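Side-chain contacts in uncharacterized protein (Aeropyrum pernix, PDB 3P1Z), which is of unknown function but resembles the tRNA-intron endonucleases, and so may bind nucleic acid and take part in cutting introns from tRNA: residues Ala86-Asp91 against Ala150-Thr155; Arg105-Tyr110 against Val116-Val121; Glu48-Ala53 against Pro99-Arg104; Tyr54-Gly59 against Ala70-Val75. All blocks are in the same frame, centred on the assembly; numbering follows the deposited sequence.

Overall arrangement
Followed from the N terminus, the chain first opens interaction 3 at residues 48-53 and, directly afterwards on the same helix, interaction 4 at 54-59. Interaction 4 closes at 70-75, joining two consecutive helices, and is nested inside the longer loop of interaction 3. Before that loop closes at 99-104, interaction 1 opens at 86-91, so interactions 1 and 3 cross. Interaction 2 is a short hairpin, 105-110 with 116-121, nested inside the loop that interaction 1 closes at 150-155. Interactions 1 and 2 meet on the mixed sheet, on the face that helix 83-95 covers, whereas interaction 3 joins the N-terminal region to strand 100-101 of that sheet.

Interaction 1: Ala86-Asp91 against Ala150-Thr155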
loop_
_atom_site.group_PDB
_atom_site.type_symbol
_atom_site.label_atom_id
_atom_site.label_comp_id
_atom_site.label_asym_id
_atom_site.label_seq_id
_atom_site.Cartn_x
_atom_site.Cartn_y
_atom_site.Cartn_z
ATOM N N ALA A 86 -15.114 22.104 2.915
ATOM C CA ALA A 86 -15.122 23.434 2.302
ATOM C C ALA A 86 -14.242 23.479 1.064
ATOM O O ALA A 86 -14.571 24.122 0.064
ATOM C CB ALA A 86 -14.638 24.462 3.304
ATOM N N LEU A 87 -13.097 22.812 1.163
ATOM C CA LEU A 87 -12.162 22.720 0.054
ATOM C C LEU A 87 -12.791 21.928 -1.088
ATOM O O LEU A 87 -12.794 22.401 -2.228
ATOM C CB LEU A 87 -10.825 22.110 0.503
ATOM C CG LEU A 87 -9.985 23.004 1.429
ATOM C CD1 LEU A 87 -8.733 22.297 1.976
ATOM C CD2 LEU A 87 -9.615 24.292 0.699
ATOM N N VAL A 88 -13.344 20.749 -0.782
ATOM C CA VAL A 88 -13.949 19.891 -1.805
ATOM C C VAL A 88 -15.122 20.590 -2.433
ATOM O O VAL A 88 -15.479 20.335 -3.587
ATOM C CB VAL A 88 -14.499 18.575 -1.223
ATOM C CG1 VAL A 88 -15.093 17.726 -2.334
ATOM C CG2 VAL A 88 -13.413 17.823 -0.487
ATOM N N TYR A 89 -15.734 21.451 -1.631
ATOM C CA TYR A 89 -16.838 22.283 -2.060
ATOM C C TYR A 89 -16.315 23.302 -3.046
ATOM O O TYR A 89 -16.789 23.378 -4.178
ATOM C CB TYR A 89 -17.417 23.001 -0.851
ATOM C CG TYR A 89 -18.671 23.774 -1.123
ATOM C CD1 TYR A 89 -19.901 23.282 -0.717
ATOM C CD2 TYR A 89 -18.633 25.001 -1.769
ATOM C CE1 TYR A 89 -21.066 23.989 -0.949
ATOM C CE2 TYR A 89 -19.793 25.713 -2.005
ATOM C CZ TYR A 89 -21.005 25.197 -1.594
ATOM O OH TYR A 89 -22.173 25.874 -1.818
ATOM N N PHE A 90 -15.329 24.082 -2.616
ATOM C CA PHE A 90 -14.768 25.116 -3.475
ATOM C C PHE A 90 -14.397 24.513 -4.813
ATOM O O PHE A 90 -14.806 25.009 -5.860
ATOM C CB PHE A 90 -13.523 25.751 -2.861
ATOM C CG PHE A 90 -13.776 26.490 -1.588
ATOM C CD1 PHE A 90 -15.061 26.766 -1.168
ATOM C CD2 PHE A 90 -12.718 26.939 -0.820
ATOM C CE1 PHE A 90 -15.285 27.443 0.014
ATOM C CE2 PHE A 90 -12.937 27.629 0.354
ATOM C CZ PHE A 90 -14.222 27.882 0.772
ATOM N N ASP A 91 -13.601 23.446 -4.754
ATOM C CA ASP A 91 -13.177 22.710 -5.933
ATOM C C ASP A 91 -14.398 22.440 -6.788
ATOM O O ASP A 91 -14.414 22.744 -7.981
ATOM C CB ASP A 91 -12.532 21.386 -5.513
ATOM C CG ASP A 91 -11.687 20.757 -6.617
ATOM O OD1 ASP A 91 -10.591 21.278 -6.917
ATOM O OD2 ASP A 91 -12.111 19.725 -7.176
ATOM N N ALA A 150 -14.121 11.676 -1.936
ATOM C CA ALA A 150 -13.096 12.694 -2.123
ATOM C C ALA A 150 -12.100 12.653 -0.971
ATOM O O ALA A 150 -12.446 12.898 0.188
ATOM C CB ALA A 150 -13.715 14.086 -2.269
ATOM N N ILE A 151 -10.864 12.317 -1.298
ATOM C CA ILE A 151 -9.831 12.256 -0.292
ATOM C C ILE A 151 -8.922 13.456 -0.379
ATOM O O ILE A 151 -8.357 13.764 -1.420
ATOM C CB ILE A 151 -9.022 10.971 -0.406
ATOM C CG1 ILE A 151 -9.971 9.787 -0.221
ATOM C CG2 ILE A 151 -7.895 10.952 0.635
ATOM C CD1 ILE A 151 -9.829 8.734 -1.255
ATOM N N VAL A 152 -8.800 14.139 0.742
ATOM C CA VAL A 152 -7.944 15.286 0.828
ATOM C C VAL A 152 -6.759 14.844 1.637
ATOM O O VAL A 152 -6.899 14.529 2.805
ATOM C CB VAL A 152 -8.673 16.448 1.539
ATOM C CG1 VAL A 152 -7.820 17.721 1.513
ATOM C CG2 VAL A 152 -10.030 16.680 0.891
ATOM N N ASP A 153 -5.586 14.809 1.033
ATOM C CA ASP A 153 -4.418 14.410 1.799
ATOM C C ASP A 153 -3.948 15.493 2.780
ATOM O O ASP A 153 -4.447 16.629 2.802
ATOM C CB ASP A 153 -3.259 13.960 0.893
ATOM C CG ASP A 153 -2.377 15.124 0.428
ATOM O OD1 ASP A 153 -1.171 14.925 0.177
ATOM O OD2 ASP A 153 -2.886 16.242 0.304
ATOM N N ARG A 154 -2.967 15.114 3.585
ATOM C CA ARG A 154 -2.509 15.928 4.689
ATOM C C ARG A 154 -2.062 17.307 4.244
ATOM O O ARG A 154 -1.923 18.196 5.080
ATOM C CB ARG A 154 -1.378 15.218 5.432
ATOM C CG ARG A 154 -0.009 15.325 4.803
ATOM C CD ARG A 154 0.986 14.549 5.655
ATOM N NE ARG A 154 2.292 14.322 5.037
ATOM C CZ ARG A 154 2.539 13.385 4.127
ATOM N NH1 ARG A 154 1.569 12.592 3.706
ATOM N NH2 ARG A 154 3.753 13.239 3.628
ATOM N N THR A 155 -1.865 17.498 2.942
ATOM C CA THR A 155 -1.326 18.756 2.465
ATOM C C THR A 155 -2.396 19.628 1.835
ATOM O O THR A 155 -2.227 20.834 1.708
ATOM C CB THR A 155 -0.150 18.549 1.493
ATOM O OG1 THR A 155 -0.634 18.348 0.166
ATOM C CG2 THR A 155 0.707 17.372 1.918
#
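Asp91 OD2 is gripped by two groups, a salt bridge from Lys95 NZ and a hydrogen bond with Tyr160 OH, and the side chain of that same Tyr160 packs on Val88 and Ala150, which touch across this contact. The contact itself is wholly apolar. Val88, one turn before Asp91 on the helix, points its two methyl branches at the strand and divides them between two residues. CG1, held anti to the backbone N (chi1 -179°), meets Ala150 CB at 3.9 Å, while CG2 reaches Val152 CG2 at 3.8 Å and also lies 4.2 Å from Ala150 CB. The fork of Val88 thus bears on two alternate residues of the strand, whose side chains emerge on the same face; Ile151, between them, turns to the other side. The small methyl of Ala150 suits the close approach of the helix, the CA atoms of Val88 and Ala150 being 7.3 Å apart. Beyond the strand, Arg154 forms a salt bridge to Glu124 and bonds to the backbone of another chain of the assembly. Helix 83-95 here lies against one face of the mixed sheet, across strand 146-152: Val88 touches Val121 of strand 115-123 and Tyr160 of strand 158-166, while Phe90 leans on helix 49-57 and meets the ring of Trp69.

Interaction 2: Arg105-Tyr110 against Val116-Val121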
loop_
_atom_site.group_PDB
_atom_site.type_symbol
_atom_site.label_atom_id
_atom_site.label_comp_id
_atom_site.label_asym_id
_atom_site.label_seq_id
_atom_site.Cartn_x
_atom_site.Cartn_y
_atom_site.Cartn_z
ATOM N N ARG A 105 -23.593 12.614 7.625
ATOM C CA ARG A 105 -22.354 13.210 8.098
ATOM C C ARG A 105 -21.257 13.078 7.038
ATOM O O ARG A 105 -21.026 11.984 6.486
ATOM C CB ARG A 105 -21.907 12.540 9.396
ATOM C CG ARG A 105 -20.560 13.021 9.930
ATOM C CD ARG A 105 -20.721 13.967 11.108
ATOM N NE ARG A 105 -19.453 14.244 11.788
ATOM C CZ ARG A 105 -18.894 15.450 11.893
ATOM N NH1 ARG A 105 -19.486 16.515 11.370
ATOM N NH2 ARG A 105 -17.738 15.595 12.530
ATOM N N GLY A 106 -20.608 14.209 6.746
ATOM C CA GLY A 106 -19.457 14.260 5.859
ATOM C C GLY A 106 -19.750 14.135 4.377
ATOM O O GLY A 106 -18.882 13.742 3.602
ATOM N N THR A 107 -20.969 14.468 3.971
ATOM C CA THR A 107 -21.334 14.312 2.574
ATOM C C THR A 107 -21.890 15.580 1.916
ATOM O O THR A 107 -22.481 16.447 2.562
ATOM C CB THR A 107 -22.296 13.134 2.367
ATOM O OG1 THR A 107 -23.581 13.459 2.906
ATOM C CG2 THR A 107 -21.753 11.889 3.053
ATOM N N LEU A 108 -21.669 15.657 0.612
ATOM C CA LEU A 108 -22.003 16.792 -0.200
ATOM C C LEU A 108 -22.815 16.234 -1.345
ATOM O O LEU A 108 -22.467 15.202 -1.901
ATOM C CB LEU A 108 -20.717 17.430 -0.740
ATOM C CG LEU A 108 -19.837 18.313 0.160
ATOM C CD1 LEU A 108 -18.659 18.892 -0.615
ATOM C CD2 LEU A 108 -20.668 19.441 0.765
ATOM N N VAL A 109 -23.901 16.900 -1.716
ATOM C CA VAL A 109 -24.729 16.373 -2.797
ATOM C C VAL A 109 -24.894 17.347 -3.951
ATOM O O VAL A 109 -25.187 18.526 -3.736
ATOM C CB VAL A 109 -26.108 15.941 -2.291
ATOM C CG1 VAL A 109 -26.839 15.189 -3.376
ATOM C CG2 VAL A 109 -25.956 15.076 -1.068
ATOM N N TYR A 110 -24.720 16.849 -5.177
ATOM C CA TYR A 110 -24.771 17.714 -6.364
ATOM C C TYR A 110 -25.253 17.025 -7.649
ATOM O O TYR A 110 -24.870 15.889 -7.944
ATOM C CB TYR A 110 -23.412 18.386 -6.602
ATOM C CG TYR A 110 -22.423 17.608 -7.456
ATOM C CD1 TYR A 110 -22.503 17.628 -8.843
ATOM C CD2 TYR A 110 -21.386 16.881 -6.877
ATOM C CE1 TYR A 110 -21.594 16.931 -9.626
ATOM C CE2 TYR A 110 -20.468 16.177 -7.660
ATOM C CZ TYR A 110 -20.578 16.209 -9.032
ATOM O OH TYR A 110 -19.670 15.531 -9.824
ATOM N N VAL A 116 -27.494 12.603 -9.805
ATOM C CA VAL A 116 -27.199 13.165 -8.499
ATOM C C VAL A 116 -26.000 12.427 -7.934
ATOM O O VAL A 116 -25.954 11.201 -7.950
ATOM C CB VAL A 116 -28.383 12.989 -7.526
ATOM C CG1 VAL A 116 -28.073 13.654 -6.193
ATOM C CG2 VAL A 116 -29.671 13.543 -8.127
ATOM N N TYR A 117 -25.045 13.191 -7.418
ATOM C CA TYR A 117 -23.766 12.665 -6.985
ATOM C C TYR A 117 -23.547 12.919 -5.502
ATOM O O TYR A 117 -23.626 14.042 -5.035
ATOM C CB TYR A 117 -22.658 13.325 -7.793
ATOM C CG TYR A 117 -22.482 12.772 -9.192
ATOM C CD1 TYR A 117 -21.618 11.715 -9.426
ATOM C CD2 TYR A 117 -23.160 13.312 -10.276
ATOM C CE1 TYR A 117 -21.439 11.199 -10.694
ATOM C CE2 TYR A 117 -22.984 12.810 -11.551
ATOM C CZ TYR A 117 -22.122 11.748 -11.757
ATOM O OH TYR A 117 -21.942 11.234 -13.024
ATOM N N GLU A 118 -23.261 11.874 -4.751
ATOM C CA GLU A 118 -23.089 12.031 -3.318
ATOM C C GLU A 118 -21.624 11.861 -2.971
ATOM O O GLU A 118 -21.060 10.786 -3.163
ATOM C CB GLU A 118 -23.936 11.002 -2.567
ATOM C CG GLU A 118 -23.679 10.938 -1.079
ATOM C CD GLU A 118 -24.637 9.998 -0.372
ATOM O OE1 GLU A 118 -24.176 9.199 0.474
ATOM O OE2 GLU A 118 -25.853 10.046 -0.674
ATOM N N VAL A 119 -21.000 12.916 -2.462
ATOM C CA VAL A 119 -19.566 12.871 -2.200
ATOM C C VAL A 119 -19.270 12.795 -0.719
ATOM O O VAL A 119 -19.713 13.635 0.056
ATOM C CB VAL A 119 -18.795 14.063 -2.817
ATOM C CG1 VAL A 119 -17.279 13.859 -2.668
ATOM C CG2 VAL A 119 -19.168 14.268 -4.283
ATOM N N LEU A 120 -18.501 11.785 -0.331
ATOM C CA LEU A 120 -18.068 11.665 1.044
ATOM C C LEU A 120 -16.678 12.237 1.118
ATOM O O LEU A 120 -15.828 11.882 0.303
ATOM C CB LEU A 120 -18.070 10.206 1.469
ATOM C CG LEU A 120 -17.604 9.889 2.885
ATOM C CD1 LEU A 120 -18.598 10.394 3.906
ATOM C CD2 LEU A 120 -17.423 8.396 3.039
ATOM N N VAL A 121 -16.459 13.133 2.079
ATOM C CA VAL A 121 -15.166 13.792 2.268
ATOM C C VAL A 121 -14.393 13.092 3.370
ATOM O O VAL A 121 -14.875 12.976 4.481
ATOM C CB VAL A 121 -15.326 15.285 2.646
ATOM C CG1 VAL A 121 -13.974 15.996 2.675
ATOM C CG2 VAL A 121 -16.262 15.986 1.685
#
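Strands 107-110 and 116-121 run antiparallel at 158°, stitched by five backbone hydrogen bonds from Gly106 O with Val121 N (2.9 Å) to the reciprocal pair of Tyr110 and Tyr117. In the non-hydrogen-bonded pair of Thr107 and Leu120, Thr107 CG2 touches Leu120 CD1 at 3.6 Å, while the threonine hydroxyl bonds back to Arg104 O. On the same face Val109 CG1 lies diagonally against Val116 CG1, and Glu118 forms a salt bridge with Arg104. On the opposite face the Tyr110 side chain is swung between its own backbone N and carbonyl carbon (chi1 88°), which brings its ring over Tyr117 CB, 3.8 Å from the centroid of the Tyr110 ring. The two rings are nearly parallel, planes at 15°, yet slid so far apart that they barely overlap; Val119 CG2 comes to the edge of the Tyr110 ring at CE2, 4.1 Å away. Leu108 and Val121 on this face meet helix 83-95, and Thr107 and Leu120 on the other meet Trp136 of helix 130-142. A beta hairpin within a mixed sheet flanked by helices is consistent with the catalytic C-terminal domain of the tRNA-intron endonucleases.

Interaction 3: Glu48-Ala53 against Pro99-Arg104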
loop_
_atom_site.group_PDB
_atom_site.type_symbol
_atom_site.label_atom_id
_atom_site.label_comp_id
_atom_site.label_asym_id
_atom_site.label_seq_id
_atom_site.Cartn_x
_atom_site.Cartn_y
_atom_site.Cartn_z
ATOM N N GLU A 48 -25.993 30.273 2.496
ATOM C CA GLU A 48 -25.568 28.971 2.989
ATOM C C GLU A 48 -24.067 28.968 3.240
ATOM O O GLU A 48 -23.281 29.181 2.311
ATOM C CB GLU A 48 -25.928 27.890 1.979
ATOM C CG GLU A 48 -27.390 27.903 1.568
ATOM C CD GLU A 48 -27.799 26.609 0.901
ATOM O OE1 GLU A 48 -26.922 25.724 0.736
ATOM O OE2 GLU A 48 -28.991 26.475 0.550
ATOM N N PRO A 49 -23.677 28.686 4.496
ATOM C CA PRO A 49 -22.353 28.818 5.112
ATOM C C PRO A 49 -21.188 28.434 4.209
ATOM O O PRO A 49 -20.153 29.095 4.242
ATOM C CB PRO A 49 -22.432 27.860 6.304
ATOM C CG PRO A 49 -23.847 27.859 6.679
ATOM C CD PRO A 49 -24.617 27.990 5.391
ATOM N N LEU A 50 -21.331 27.373 3.430
ATOM C CA LEU A 50 -20.239 26.989 2.559
ATOM C C LEU A 50 -20.224 27.932 1.376
ATOM O O LEU A 50 -19.172 28.437 0.998
ATOM C CB LEU A 50 -20.348 25.527 2.117
ATOM C CG LEU A 50 -20.270 24.487 3.251
ATOM C CD1 LEU A 50 -20.928 23.196 2.838
ATOM C CD2 LEU A 50 -18.843 24.236 3.746
ATOM N N GLU A 51 -21.387 28.192 0.796
ATOM C CA GLU A 51 -21.436 29.128 -0.313
ATOM C C GLU A 51 -20.839 30.470 0.121
ATOM O O GLU A 51 -20.263 31.206 -0.681
ATOM C CB GLU A 51 -22.860 29.290 -0.829
ATOM C CG GLU A 51 -22.900 29.889 -2.215
ATOM C CD GLU A 51 -22.014 29.145 -3.195
ATOM O OE1 GLU A 51 -21.839 27.924 -3.022
ATOM O OE2 GLU A 51 -21.498 29.777 -4.139
ATOM N N ALA A 52 -20.953 30.747 1.414
ATOM C CA ALA A 52 -20.547 32.012 2.006
ATOM C C ALA A 52 -19.046 32.050 2.222
ATOM O O ALA A 52 -18.396 33.083 2.048
ATOM C CB ALA A 52 -21.276 32.215 3.326
ATOM N N ALA A 53 -18.507 30.908 2.630
ATOM C CA ALA A 53 -17.068 30.744 2.728
ATOM C C ALA A 53 -16.486 30.785 1.321
ATOM O O ALA A 53 -15.409 31.343 1.112
ATOM C CB ALA A 53 -16.712 29.438 3.417
ATOM N N PRO A 99 -23.141 22.297 -5.222
ATOM C CA PRO A 99 -23.370 21.311 -4.160
ATOM C C PRO A 99 -24.190 21.836 -2.978
ATOM O O PRO A 99 -24.221 23.036 -2.689
ATOM C CB PRO A 99 -21.951 20.984 -3.667
ATOM C CG PRO A 99 -21.009 21.795 -4.505
ATOM C CD PRO A 99 -21.797 22.886 -5.130
ATOM N N LEU A 100 -24.853 20.909 -2.297
ATOM C CA LEU A 100 -25.493 21.184 -1.025
ATOM C C LEU A 100 -25.011 20.155 -0.005
ATOM O O LEU A 100 -24.335 19.177 -0.349
ATOM C CB LEU A 100 -27.012 21.124 -1.174
ATOM C CG LEU A 100 -27.565 22.020 -2.292
ATOM C CD1 LEU A 100 -29.028 21.719 -2.585
ATOM C CD2 LEU A 100 -27.374 23.509 -1.989
ATOM N N VAL A 101 -25.340 20.391 1.256
ATOM C CA VAL A 101 -25.023 19.437 2.305
ATOM C C VAL A 101 -25.955 18.224 2.233
ATOM O O VAL A 101 -27.172 18.344 2.404
ATOM C CB VAL A 101 -25.103 20.085 3.697
ATOM C CG1 VAL A 101 -24.631 19.117 4.760
ATOM C CG2 VAL A 101 -24.285 21.371 3.725
ATOM N N GLY A 102 -25.369 17.060 1.957
ATOM C CA GLY A 102 -26.088 15.808 2.022
ATOM C C GLY A 102 -26.539 15.563 3.446
ATOM O O GLY A 102 -26.004 16.149 4.385
ATOM N N VAL A 103 -27.523 14.687 3.597
ATOM C CA VAL A 103 -28.175 14.445 4.872
ATOM C C VAL A 103 -27.335 13.592 5.804
ATOM O O VAL A 103 -27.658 13.442 6.977
ATOM C CB VAL A 103 -29.519 13.735 4.648
ATOM C CG1 VAL A 103 -30.463 14.638 3.876
ATOM C CG2 VAL A 103 -29.309 12.420 3.884
ATOM N N ARG A 104 -26.262 13.016 5.279
ATOM C CA ARG A 104 -25.373 12.201 6.096
ATOM C C ARG A 104 -24.158 12.984 6.481
ATOM O O ARG A 104 -23.722 13.879 5.748
ATOM C CB ARG A 104 -24.860 11.008 5.333
ATOM C CG ARG A 104 -25.898 10.199 4.672
ATOM C CD ARG A 104 -25.245 9.535 3.511
ATOM N NE ARG A 104 -25.921 8.295 3.201
ATOM C CZ ARG A 104 -26.829 8.151 2.247
ATOM N NH1 ARG A 104 -27.176 9.166 1.458
ATOM N NH2 ARG A 104 -27.372 6.958 2.080
#
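Glu48, at the N-cap position just before helix 49-57, extends its side chain toward the strand and brings OE1 to 3.5 Å from Leu100 CD2. This is a van der Waals contact: the carboxylate rests beside a methyl, and the leucine reaches it with the end of its side chain. The backbone O of Glu48 meanwhile accepts the bond from Ala52 N (2.9 Å) that begins the helix. Pro49 turns elsewhere and packs on Leu79. Leu50 makes the apolar half of the contact: its CG lies anti to the carbonyl carbon (chi1 -63°), and CD1 meets Val101 CG2 at 3.9 Å, the two side chains crossing at about a right angle. Here a helix of the SEN2-like N-terminal region touches strand 100-101, an outermost strand, within this chain, of the mixed sheet in the catalytic-type C-terminal region, so the two family regions adjoin here. Next along the helix, Glu51 is spoken for by helix 83-95, OE2 in a salt bridge with Arg93 and OE1 hydrogen-bonded to Tyr89 OH. Ala53 packs on Ile76 of helix 68-79, while on the strand side Pro99 packs on Leu92 and offers its carbonyl O to Tyr41 OH.

Interaction 4: Tyr54-Gly59 against Ala70-Val75; sequences YQASRG and AAAVEV
The last turn of helix 49-57 comes down on helix 68-79 with the CA atoms of Ala56 and Ala72 5.2 Å apart, a close approach made without any hydrogen bond between the segments. Small side chains allow it. Ala56 CB points at the second helix and lodges against its backbone, 3.6 Å from Ala72 N, with Ala71 CB at 3.9 Å. Ala72 answers with its own methyl, which faces both Ala56 and Ser57: its CB lies 4.2 Å from Ser57 CB. The serine thus offers its carbon to the neighbouring helix and keeps its hydroxyl for its own. With OG set between the backbone N and the carbonyl carbon (chi1 86°), it donates to Tyr54 O at 2.9 Å, in the carbonyl plane and on a lone pair. Tyr54 O also takes a weak bond from Arg58 N. The helix then ends in a Schellman motif, Gly59 adopting a positive phi of 86° while its N bonds back to Ala56 O. A weak bond from Arg58 NH1 to Gln55 OE1 runs along this last turn. The chain between the two helices carries Cys62, joined by a disulfide to Cys11, and Met63 and Thr66 of this connection pack on Ala71. Helix 83-95 borders the first segment, its Arg93 and Arg94 touching Tyr54 and its Phe90 reaching Ser57, while Val73 on helix 68-79 packs on another chain of the assembly.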
loop_
_atom_site.group_PDB
_atom_site.type_symbol
_atom_site.label_atom_id
_atom_site.label_comp_id
_atom_site.label_asym_id
_atom_site.label_seq_id
_atom_site.Cartn_x
_atom_site.Cartn_y
_atom_site.Cartn_z
ATOM N N TYR A 54 -17.207 30.209 0.357
ATOM C CA TYR A 54 -16.705 30.135 -1.012
ATOM C C TYR A 54 -16.583 31.509 -1.611
ATOM O O TYR A 54 -15.497 31.928 -2.009
ATOM C CB TYR A 54 -17.617 29.314 -1.915
ATOM C CG TYR A 54 -17.189 29.368 -3.370
ATOM C CD1 TYR A 54 -15.849 29.289 -3.713
ATOM C CD2 TYR A 54 -18.120 29.487 -4.397
ATOM C CE1 TYR A 54 -15.448 29.330 -5.031
ATOM C CE2 TYR A 54 -17.726 29.524 -5.717
ATOM C CZ TYR A 54 -16.388 29.439 -6.030
ATOM O OH TYR A 54 -15.980 29.475 -7.352
ATOM N N GLN A 55 -17.716 32.202 -1.693
ATOM C CA GLN A 55 -17.754 33.500 -2.352
ATOM C C GLN A 55 -16.781 34.475 -1.660
ATOM O O GLN A 55 -16.252 35.383 -2.291
ATOM C CB GLN A 55 -19.195 34.024 -2.459
ATOM C CG GLN A 55 -20.110 33.162 -3.360
ATOM C CD GLN A 55 -19.945 33.449 -4.857
ATOM O OE1 GLN A 55 -19.041 34.173 -5.267
ATOM N NE2 GLN A 55 -20.826 32.890 -5.668
ATOM N N ALA A 56 -16.510 34.254 -0.375
ATOM C CA ALA A 56 -15.408 34.948 0.281
ATOM C C ALA A 56 -14.084 34.680 -0.456
ATOM O O ALA A 56 -13.442 35.608 -0.948
ATOM C CB ALA A 56 -15.314 34.545 1.753
ATOM N N SER A 57 -13.709 33.405 -0.559
ATOM C CA SER A 57 -12.439 32.973 -1.162
ATOM C C SER A 57 -12.238 33.312 -2.651
ATOM O O SER A 57 -11.164 33.067 -3.210
ATOM C CB SER A 57 -12.239 31.463 -0.952
ATOM O OG SER A 57 -12.877 30.696 -1.964
ATOM N N ARG A 58 -13.270 33.837 -3.299
ATOM C CA ARG A 58 -13.112 34.358 -4.653
ATOM C C ARG A 58 -12.912 35.865 -4.556
ATOM O O ARG A 58 -12.537 36.521 -5.528
ATOM C CB ARG A 58 -14.321 34.023 -5.531
ATOM C CG ARG A 58 -14.309 32.610 -6.114
ATOM C CD ARG A 58 -15.636 32.272 -6.784
ATOM N NE ARG A 58 -15.660 32.594 -8.211
ATOM C CZ ARG A 58 -16.408 33.551 -8.753
ATOM N NH1 ARG A 58 -17.202 34.294 -7.988
ATOM N NH2 ARG A 58 -16.356 33.770 -10.063
ATOM N N GLY A 59 -13.153 36.401 -3.364
ATOM C CA GLY A 59 -12.996 37.819 -3.114
ATOM C C GLY A 59 -14.237 38.619 -3.477
ATOM O O GLY A 59 -14.211 39.856 -3.453
ATOM N N ALA A 70 -9.174 35.310 4.435
ATOM C CA ALA A 70 -9.298 35.709 5.825
ATOM C C ALA A 70 -10.779 35.765 6.196
ATOM O O ALA A 70 -11.150 35.581 7.358
ATOM C CB ALA A 70 -8.639 37.048 6.048
ATOM N N ALA A 71 -11.630 36.015 5.203
ATOM C CA ALA A 71 -13.075 36.010 5.422
ATOM C C ALA A 71 -13.615 34.585 5.360
ATOM O O ALA A 71 -14.535 34.217 6.098
ATOM C CB ALA A 71 -13.786 36.894 4.402
ATOM N N ALA A 72 -13.030 33.784 4.477
ATOM C CA ALA A 72 -13.409 32.381 4.346
ATOM C C ALA A 72 -13.157 31.669 5.669
ATOM O O ALA A 72 -14.041 31.019 6.225
ATOM C CB ALA A 72 -12.625 31.716 3.214
ATOM N N VAL A 73 -11.943 31.824 6.174
ATOM C CA VAL A 73 -11.579 31.270 7.459
ATOM C C VAL A 73 -12.540 31.733 8.542
ATOM O O VAL A 73 -12.736 31.039 9.528
ATOM C CB VAL A 73 -10.136 31.669 7.838
ATOM C CG1 VAL A 73 -9.843 31.346 9.304
ATOM C CG2 VAL A 73 -9.156 30.972 6.909
ATOM N N GLU A 74 -13.152 32.899 8.348
ATOM C CA GLU A 74 -13.991 33.500 9.385
ATOM C C GLU A 74 -15.325 32.787 9.486
ATOM O O GLU A 74 -15.730 32.340 10.556
ATOM C CB GLU A 74 -14.216 34.995 9.122
ATOM C CG GLU A 74 -14.689 35.773 10.349
ATOM C CD GLU A 74 -15.066 37.207 10.026
ATOM O OE1 GLU A 74 -14.246 37.913 9.395
ATOM O OE2 GLU A 74 -16.183 37.626 10.407
ATOM N N VAL A 75 -16.010 32.707 8.360
ATOM C CA VAL A 75 -17.224 31.935 8.277
ATOM C C VAL A 75 -16.908 30.505 8.716
ATOM O O VAL A 75 -17.573 29.952 9.599
ATOM C CB VAL A 75 -17.786 31.980 6.840
ATOM C CG1 VAL A 75 -19.013 31.095 6.692
ATOM C CG2 VAL A 75 -18.113 33.422 6.458
#